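Local coordinates for ferric iron-binding protein HitA (Pseudomonas aeruginosa PAO1, PDB 6IWF) that binds ferric iron, probably as the periplasmic solute-binding component of an uptake system, and is involved in gallium internalization, at residues Ser43-Glu48 with Ser52-Leu57. Sequence-based numbering, arbitrary orientation.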
loop_
_atom_site.group_PDB
_atom_site.type_symbol
_atom_site.label_atom_id
_atom_site.label_comp_id
_atom_site.label_asym_id
_atom_site.label_seq_id
_atom_site.Cartn_x
_atom_site.Cartn_y
_atom_site.Cartn_z
ATOM N N SER A 43 -13.180 -10.412 -0.630
ATOM C CA SER A 43 -14.222 -11.227 -1.250
ATOM C C SER A 43 -14.600 -12.410 -0.374
ATOM O O SER A 43 -15.779 -12.765 -0.286
ATOM C CB SER A 43 -13.777 -11.716 -2.625
ATOM O OG SER A 43 -13.658 -10.617 -3.505
ATOM N N GLN A 44 -13.621 -13.036 0.278
ATOM C CA GLN A 44 -13.930 -14.137 1.181
ATOM C C GLN A 44 -14.813 -13.664 2.325
ATOM O O GLN A 44 -15.812 -14.310 2.661
ATOM C CB GLN A 44 -12.645 -14.755 1.719
ATOM C CG GLN A 44 -12.866 -16.008 2.567
ATOM C CD GLN A 44 -11.562 -16.624 3.040
ATOM O OE1 GLN A 44 -10.494 -16.352 2.477
ATOM N NE2 GLN A 44 -11.635 -17.454 4.081
ATOM N N ILE A 45 -14.461 -12.525 2.934
ATOM C CA ILE A 45 -15.283 -11.993 4.017
ATOM C C ILE A 45 -16.689 -11.690 3.519
ATOM O O ILE A 45 -17.680 -11.973 4.204
ATOM C CB ILE A 45 -14.625 -10.746 4.635
ATOM C CG1 ILE A 45 -13.385 -11.152 5.435
ATOM C CG2 ILE A 45 -15.621 -10.003 5.524
ATOM C CD1 ILE A 45 -12.463 -9.977 5.800
ATOM N N THR A 46 -16.797 -11.119 2.318
ATOM C CA THR A 46 -18.108 -10.810 1.758
ATOM C C THR A 46 -18.934 -12.082 1.558
ATOM O O THR A 46 -20.132 -12.104 1.865
ATOM C CB THR A 46 -17.941 -10.040 0.451
ATOM O OG1 THR A 46 -17.231 -8.818 0.699
ATOM C CG2 THR A 46 -19.298 -9.706 -0.163
ATOM N N GLU A 47 -18.306 -13.163 1.080
ATOM C CA GLU A 47 -19.044 -14.410 0.862
ATOM C C GLU A 47 -19.309 -15.160 2.162
ATOM O O GLU A 47 -20.387 -15.743 2.329
ATOM C CB GLU A 47 -18.296 -15.323 -0.115
ATOM C CG GLU A 47 -17.777 -14.589 -1.328
ATOM C CD GLU A 47 -17.323 -15.479 -2.475
ATOM O OE1 GLU A 47 -17.505 -16.715 -2.389
ATOM O OE2 GLU A 47 -16.769 -14.931 -3.462
ATOM N N GLU A 48 -18.347 -15.171 3.089
ATOM C CA GLU A 48 -18.539 -15.904 4.340
ATOM C C GLU A 48 -19.614 -15.264 5.213
ATOM O O GLU A 48 -20.273 -15.966 5.990
ATOM C CB GLU A 48 -17.223 -15.991 5.117
ATOM C CG GLU A 48 -16.244 -17.054 4.641
ATOM C CD GLU A 48 -14.835 -16.844 5.191
ATOM O OE1 GLU A 48 -14.532 -15.736 5.694
ATOM O OE2 GLU A 48 -14.020 -17.789 5.104
ATOM N N SER A 52 -18.091 -15.889 8.853
ATOM C CA SER A 52 -16.672 -15.607 8.696
ATOM C C SER A 52 -15.977 -15.723 10.044
ATOM O O SER A 52 -16.424 -15.107 11.021
ATOM C CB SER A 52 -16.425 -14.216 8.121
ATOM O OG SER A 52 -15.022 -14.014 7.945
ATOM N N PRO A 53 -14.894 -16.497 10.143
ATOM C CA PRO A 53 -14.125 -16.533 11.388
ATOM C C PRO A 53 -13.244 -15.311 11.595
ATOM O O PRO A 53 -12.655 -15.174 12.678
ATOM C CB PRO A 53 -13.280 -17.800 11.225
ATOM C CG PRO A 53 -13.031 -17.864 9.742
ATOM C CD PRO A 53 -14.287 -17.331 9.088
ATOM N N ALA A 54 -13.166 -14.409 10.612
ATOM C CA ALA A 54 -12.249 -13.278 10.697
ATOM C C ALA A 54 -12.636 -12.345 11.835
ATOM O O ALA A 54 -13.800 -11.960 11.980
ATOM C CB ALA A 54 -12.236 -12.506 9.376
ATOM N N ASP A 55 -11.649 -11.975 12.646
ATOM C CA ASP A 55 -11.845 -10.974 13.681
ATOM C C ASP A 55 -11.274 -9.617 13.296
ATOM O O ASP A 55 -11.883 -8.587 13.603
ATOM C CB ASP A 55 -11.202 -11.449 14.988
ATOM C CG ASP A 55 -11.862 -12.696 15.529
ATOM O OD1 ASP A 55 -13.079 -12.630 15.828
ATOM O OD2 ASP A 55 -11.178 -13.740 15.626
ATOM N N VAL A 56 -10.124 -9.618 12.625
ATOM C CA VAL A 56 -9.405 -8.419 12.206
ATOM C C VAL A 56 -8.960 -8.631 10.767
ATOM O O VAL A 56 -8.523 -9.728 10.401
ATOM C CB VAL A 56 -8.192 -8.131 13.124
ATOM C CG1 VAL A 56 -7.349 -6.975 12.589
ATOM C CG2 VAL A 56 -8.659 -7.831 14.551
ATOM N N LEU A 57 -9.101 -7.592 9.946
ATOM C CA LEU A 57 -8.587 -7.584 8.584
ATOM C C LEU A 57 -7.469 -6.559 8.482
ATOM O O LEU A 57 -7.613 -5.432 8.958
ATOM C CB LEU A 57 -9.691 -7.256 7.584
ATOM C CG LEU A 57 -9.262 -7.048 6.123
ATOM C CD1 LEU A 57 -8.738 -8.327 5.497
ATOM C CD2 LEU A 57 -10.422 -6.477 5.318
#
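E48 and S52 are the residues whose backbones come nearest, their CA atoms 4.7 Å apart, across the turn that leaves helix 38-48; from there the chain moves away from the helix and runs into strand 56-59. This is the helix-to-strand return of a beta-alpha-beta crossover in the periplasmic binding protein fold: strands 30-35 and 56-59 both lie parallel to strand 4-9, which sits between them, and the helix packs on the sheet they form. The turn is fastened by the S52 hydroxyl, which donates to E48 OE1 over 2.9 Å, reaching it on the anti side and 34° out of the carboxylate plane. With OG anti to the backbone N (chi1 -178°), the same oxygen accepts from A54 N at 3.3 Å, closing an ST turn. E48 OE1 also bonds to Y8 OH of strand 4-9, while its OE2 takes a nearly straight bond of 2.6 Å from Q44 NE2, one helical turn back, which arrives from above the carboxylate plane. Both carboxylate oxygens are therefore engaged, and Q44 is itself tied through OE1 to R34. The side chains of P53 and E48 cross at about a right angle, with P53 CD 3.8 Å from E48 OE1. Next to these polar groups, I45 carries the apolar part of the contact: CG1 lies 4.3 Å from A54 CB, in a core shared with Y8 and L232. The strand then leads towards E60, which ligates iron in the metal-bound protein, though no iron is bound here, and I45 CD1 packs against both methyl groups of L57, 4.1 Å from CD1 and from CD2.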